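PDB 7D34: ATP-dependent Clp protease adapter protein CLPS1, chloroplastic, which acts as a small adapter for the chloroplast Clp protease, binding the chaperone CLPC and probably selecting substrates by their N-terminal residue. Local coordinates for residues A[4-10]-A[48-54]; A[15-20]-A[68-72]. All blocks are in the same frame, centred on the assembly; numbering follows the deposited sequence.

Overall arrangement
The segments alternate along the chain in the order 4-10, 15-20, 48-54, 68-72, so the two contacts interlock. Contact 1 pairs the central strand 5-10 of the antiparallel sheet with an outer strand, 48-54. Contact 2 joins the start of helix 17-27 to the loop between helix 56-68 and strand 72-77. Their centres lie about 15 Å apart. They meet where strand 5-10 ends: His10 N is probably hydrogen-bonded to Leu72 O, and Leu9 packs on Val20 and Leu71. Contact 1 supplies His10, and contact 2 Asn15 and Val20, to the pocket of the bound phenylalanine. Sheet and helix start thus share one binding site.

Contact 1: residues A[4-10]-A[48-54]; sequences PYRVILH and LAVVIVC
Val7 and Ile52 lie side by side and point the same way, with their CG2 methyls 3.7 Å apart. Val7 has CG1 anti to the backbone N (chi1 -175°), which leaves CG2 beside that nitrogen. From there CG2 also meets the sulfur of Cys54, at 3.9 Å from SG. Further along the same face, CB of Leu9 presses on CG2 of Val51 at 3.5 Å, a tight fit. Helix 56-68 packs on Tyr5, Val7 and Cys54, and helix 33-46 on Leu9, Ala49 and Val51.

The other face carries Arg6, Ile8, His10, Leu48, Val50 and Val53. Here Ile8 splits its branches. Its CD1 reaches CG2 of Val50 at 3.8 Å, while its CG2 meets CD1 of Leu48 at 3.9 Å and also lies over one face of the His10 ring, toward its rim. His10 NE2 bonds Ser74 OG, and the residue touches the bound phenylalanine. CB of Pro4 presses closely on CG1 of Val53, at 3.5 Å. The guanidinium group of Arg6 forms salt bridges with Glu76 and Asp78, and with Glu76 of the second subunit. Leu48, Val50 and Val53 also pack against that subunit.

Six backbone hydrogen bonds tie the strands. The one from Val7 N to Ile52 O is nearly straight, with 174° at the hydrogen. Val7 O accepts instead from Val51 N. Val51 and Ile52 thus both stand opposite Val7, and the helix-like backbone of Val51 fits a classic beta bulge. This is an antiparallel strand pair of the ClpS alpha/beta fold, with helices on one face and the subunit interface on the other.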
# COMPACT_ATOMS: atom_id res chain seq x y z
N PRO A 4 2.88 3.36 15.87
CA PRO A 4 2.91 3.66 14.43
C PRO A 4 1.54 3.92 13.83
O PRO A 4 0.55 3.28 14.17
CB PRO A 4 3.56 2.42 13.82
CG PRO A 4 3.19 1.31 14.75
CD PRO A 4 3.14 1.93 16.13
N TYR A 5 1.51 4.89 12.92
CA TYR A 5 0.33 5.27 12.18
C TYR A 5 0.69 5.26 10.70
O TYR A 5 1.85 5.45 10.32
CB TYR A 5 -0.18 6.65 12.57
CG TYR A 5 -1.11 6.63 13.78
CD1 TYR A 5 -2.47 6.90 13.65
CD2 TYR A 5 -0.63 6.33 15.05
CE1 TYR A 5 -3.32 6.89 14.76
CE2 TYR A 5 -1.47 6.31 16.15
CZ TYR A 5 -2.81 6.59 16.01
OH TYR A 5 -3.61 6.55 17.14
N ARG A 6 -0.33 5.05 9.87
CA ARG A 6 -0.15 4.96 8.42
C ARG A 6 -0.61 6.26 7.77
O ARG A 6 -1.67 6.79 8.10
CB ARG A 6 -0.95 3.78 7.87
CG ARG A 6 -0.20 2.48 7.71
CD ARG A 6 -0.93 1.30 8.33
NE ARG A 6 -2.02 0.76 7.51
CZ ARG A 6 -2.58 -0.43 7.71
NH1 ARG A 6 -3.56 -0.85 6.94
NH2 ARG A 6 -2.13 -1.22 8.67
N VAL A 7 0.24 6.80 6.89
CA VAL A 7 -0.15 7.87 5.96
C VAL A 7 -0.49 7.20 4.64
O VAL A 7 0.35 6.53 4.02
CB VAL A 7 0.97 8.92 5.80
CG1 VAL A 7 0.49 10.09 4.93
CG2 VAL A 7 1.45 9.46 7.15
N ILE A 8 -1.73 7.38 4.21
CA ILE A 8 -2.27 6.75 3.01
C ILE A 8 -2.42 7.76 1.89
O ILE A 8 -2.86 8.90 2.10
CB ILE A 8 -3.63 6.08 3.32
CG1 ILE A 8 -3.51 5.07 4.47
CG2 ILE A 8 -4.15 5.40 2.08
CD1 ILE A 8 -2.72 3.83 4.16
N LEU A 9 -2.05 7.33 0.68
CA LEU A 9 -2.24 8.07 -0.56
C LEU A 9 -3.34 7.36 -1.34
O LEU A 9 -3.25 6.16 -1.61
CB LEU A 9 -0.94 8.14 -1.36
CG LEU A 9 -1.11 8.75 -2.76
CD1 LEU A 9 -1.58 10.21 -2.70
CD2 LEU A 9 0.15 8.61 -3.58
N HIS A 10 -4.41 8.09 -1.66
CA HIS A 10 -5.50 7.57 -2.46
C HIS A 10 -5.40 8.04 -3.91
O HIS A 10 -4.97 9.16 -4.19
CB HIS A 10 -6.84 8.01 -1.87
CG HIS A 10 -7.09 7.51 -0.48
ND1 HIS A 10 -7.88 6.42 -0.21
CD2 HIS A 10 -6.68 7.98 0.73
CE1 HIS A 10 -7.95 6.23 1.09
NE2 HIS A 10 -7.22 7.16 1.68
N LEU A 48 -5.14 2.85 -3.50
CA LEU A 48 -4.52 3.47 -2.33
C LEU A 48 -3.15 2.86 -2.12
O LEU A 48 -2.86 1.76 -2.59
CB LEU A 48 -5.37 3.32 -1.07
CG LEU A 48 -5.39 1.96 -0.35
CD1 LEU A 48 -5.99 2.15 1.03
CD2 LEU A 48 -6.18 0.92 -1.11
N ALA A 49 -2.30 3.59 -1.40
CA ALA A 49 -0.96 3.09 -1.11
C ALA A 49 -0.42 3.72 0.16
O ALA A 49 -0.73 4.87 0.48
CB ALA A 49 0.01 3.35 -2.27
N VAL A 50 0.39 2.95 0.88
CA VAL A 50 1.00 3.42 2.12
C VAL A 50 2.19 4.29 1.75
O VAL A 50 3.13 3.84 1.09
CB VAL A 50 1.43 2.25 3.02
CG1 VAL A 50 2.28 2.76 4.21
CG2 VAL A 50 0.18 1.46 3.43
N VAL A 51 2.17 5.54 2.21
CA VAL A 51 3.24 6.48 1.92
C VAL A 51 4.39 6.32 2.91
O VAL A 51 5.56 6.23 2.52
CB VAL A 51 2.69 7.92 1.96
CG1 VAL A 51 3.85 8.88 1.79
CG2 VAL A 51 1.66 8.09 0.91
N ILE A 52 4.07 6.28 4.20
CA ILE A 52 5.05 6.18 5.27
C ILE A 52 4.34 5.72 6.53
O ILE A 52 3.13 5.95 6.71
CB ILE A 52 5.76 7.54 5.50
CG1 ILE A 52 6.73 7.47 6.67
CG2 ILE A 52 4.72 8.64 5.68
CD1 ILE A 52 7.88 8.48 6.56
N VAL A 53 5.08 5.08 7.43
CA VAL A 53 4.59 4.72 8.75
C VAL A 53 5.39 5.55 9.75
O VAL A 53 6.63 5.52 9.73
CB VAL A 53 4.72 3.21 9.02
CG1 VAL A 53 4.13 2.88 10.40
CG2 VAL A 53 4.03 2.38 7.91
N CYS A 54 4.69 6.28 10.61
CA CYS A 54 5.32 7.22 11.51
C CYS A 54 4.37 7.44 12.69
O CYS A 54 3.24 6.94 12.71
CB CYS A 54 5.65 8.56 10.83
SG CYS A 54 4.36 9.21 9.77

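Contact 2: residues A[15-20]-A[68-72]; sequences NKREYV and GNGLL. With ALA (alanine), chain E; PHE (phenylalanine), chain D.
Two side-chain hydrogen bonds run from Asn15 and Tyr19 to backbone carbonyls of the 68-72 loop. Asn15 ND2 donates to Gly70 O at 2.9 Å, with 162° at the hydrogen. Gly70 O lies in the plane of the Asn15 amide, but the donor stands above the carbonyl plane, 52° out of it. The same amide nitrogen also bonds Asp12 OD2, and two acceptors fix how the amide is turned. Tyr19 OH donates to Asn69 O at 2.6 Å, and this oxygen sits at the ring edge, in plane. CG of Tyr19 is anti to the backbone N (chi1 -178°), which carries the ring out from the helix to the loop. An alanine in place of Asn15 removes the ND2 donor, which would probably leave Gly70 O and Asp12 OD2 without this partner and the 68-72 loop less firmly tied to the residues before helix 17-27.

The apolar part centres on CD2 of Leu71. It lies 3.6 Å from CG of Asn15, and the two side chains cross at a slant. Looser contacts follow, with CE2 of Tyr19 4.3 Å from CD2 of Leu71, and CG2 of Val20 beyond.

The same segment also binds the ligand. Asn15 O accepts from N of the bound alanine at 2.8 Å, and Arg17 N donates to O of that alanine at 3.1 Å. CG2 of Val20 touches CD1 of the bound phenylalanine at 3.5 Å.

In the loop, Gly70 has positive phi and is the C-prime residue of a Schellman motif ending helix 56-68. Lys16 is at the N-cap position of helix 17-27. Asn15 and Val20 line the ClpS pocket for the N-degron phenylalanine, and Asn15 to Arg17 hold the alanine that follows.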
# COMPACT_ATOMS: atom_id res chain seq x y z
N ASN A 15 -4.73 14.59 -10.69
CA ASN A 15 -3.29 14.81 -10.68
C ASN A 15 -2.56 13.93 -11.68
O ASN A 15 -2.94 12.78 -11.94
CB ASN A 15 -2.75 14.54 -9.28
CG ASN A 15 -3.21 15.56 -8.28
OD1 ASN A 15 -2.88 16.76 -8.37
ND2 ASN A 15 -4.04 15.12 -7.33
N LYS A 16 -1.48 14.47 -12.24
CA LYS A 16 -0.68 13.75 -13.21
C LYS A 16 0.32 12.86 -12.47
O LYS A 16 0.76 13.18 -11.36
CB LYS A 16 0.07 14.73 -14.11
CG LYS A 16 -0.79 15.72 -14.91
CD LYS A 16 -1.52 16.75 -14.03
CE LYS A 16 -0.60 17.63 -13.16
NZ LYS A 16 -1.35 18.10 -11.98
N ARG A 17 0.68 11.73 -13.09
CA ARG A 17 1.59 10.81 -12.42
C ARG A 17 2.85 11.53 -11.95
O ARG A 17 3.29 11.33 -10.82
CB ARG A 17 1.97 9.64 -13.32
CG ARG A 17 0.79 8.80 -13.83
CD ARG A 17 1.26 7.91 -14.96
NE ARG A 17 1.93 6.72 -14.42
CZ ARG A 17 1.31 5.71 -13.81
NH1 ARG A 17 2.01 4.69 -13.34
NH2 ARG A 17 -0.01 5.75 -13.66
N GLU A 18 3.43 12.37 -12.79
CA GLU A 18 4.69 13.02 -12.44
C GLU A 18 4.48 14.00 -11.30
O GLU A 18 5.34 14.12 -10.42
CB GLU A 18 5.32 13.77 -13.64
CG GLU A 18 6.66 14.40 -13.23
CD GLU A 18 7.36 15.15 -14.35
OE1 GLU A 18 6.67 15.53 -15.33
OE2 GLU A 18 8.60 15.34 -14.25
N TYR A 19 3.36 14.73 -11.30
CA TYR A 19 3.07 15.64 -10.19
C TYR A 19 2.96 14.90 -8.87
O TYR A 19 3.50 15.35 -7.85
CB TYR A 19 1.78 16.43 -10.43
CG TYR A 19 1.48 17.43 -9.33
CD1 TYR A 19 2.29 18.54 -9.15
CD2 TYR A 19 0.41 17.24 -8.45
CE1 TYR A 19 2.02 19.44 -8.14
CE2 TYR A 19 0.15 18.11 -7.46
CZ TYR A 19 0.94 19.21 -7.30
OH TYR A 19 0.63 20.06 -6.27
N VAL A 20 2.22 13.78 -8.85
CA VAL A 20 2.11 12.96 -7.64
C VAL A 20 3.50 12.64 -7.10
O VAL A 20 3.77 12.78 -5.90
CB VAL A 20 1.31 11.67 -7.92
CG1 VAL A 20 1.30 10.79 -6.70
CG2 VAL A 20 -0.13 11.93 -8.36
N GLY A 68 -2.79 19.63 0.99
CA GLY A 68 -2.60 21.01 0.59
C GLY A 68 -1.95 21.13 -0.77
O GLY A 68 -2.12 22.13 -1.47
N ASN A 69 -1.21 20.11 -1.18
CA ASN A 69 -0.62 20.07 -2.51
C ASN A 69 -1.53 19.37 -3.52
O ASN A 69 -1.08 19.09 -4.63
CB ASN A 69 0.74 19.38 -2.45
CG ASN A 69 1.85 20.30 -1.94
OD1 ASN A 69 2.40 21.09 -2.69
ND2 ASN A 69 2.10 20.24 -0.64
N GLY A 70 -2.77 19.07 -3.15
CA GLY A 70 -3.77 18.60 -4.08
C GLY A 70 -4.03 17.11 -4.13
O GLY A 70 -4.83 16.66 -4.96
N LEU A 71 -3.44 16.33 -3.23
CA LEU A 71 -3.62 14.88 -3.23
C LEU A 71 -4.68 14.45 -2.21
O LEU A 71 -5.08 15.22 -1.34
CB LEU A 71 -2.30 14.15 -2.94
CG LEU A 71 -1.09 14.63 -3.75
CD1 LEU A 71 0.12 13.73 -3.49
CD2 LEU A 71 -1.40 14.76 -5.22
N LEU A 72 -5.19 13.23 -2.39
CA LEU A 72 -6.14 12.62 -1.47
C LEU A 72 -5.38 11.73 -0.49
O LEU A 72 -4.67 10.80 -0.92
CB LEU A 72 -7.19 11.79 -2.21
CG LEU A 72 -8.11 12.55 -3.16
CD1 LEU A 72 -9.03 11.61 -3.88
CD2 LEU A 72 -8.92 13.56 -2.36
N ALA E . -3.63 10.78 -13.81
CA ALA E . -3.68 11.06 -15.25
C ALA E . -2.33 10.94 -15.98
O ALA E . -1.25 11.03 -15.37
CB ALA E . -4.27 12.46 -15.48
N PHE D . -4.59 8.22 -11.37
CA PHE D . -3.82 9.43 -11.79
C PHE D . -3.77 9.54 -13.32
O PHE D . -3.85 8.53 -14.03
CB PHE D . -2.40 9.37 -11.21
CG PHE D . -2.36 9.14 -9.71
CD1 PHE D . -3.00 10.01 -8.84
CD2 PHE D . -1.66 8.06 -9.18
CE1 PHE D . -2.96 9.79 -7.46
CE2 PHE D . -1.62 7.84 -7.80
CZ PHE D . -2.26 8.72 -6.94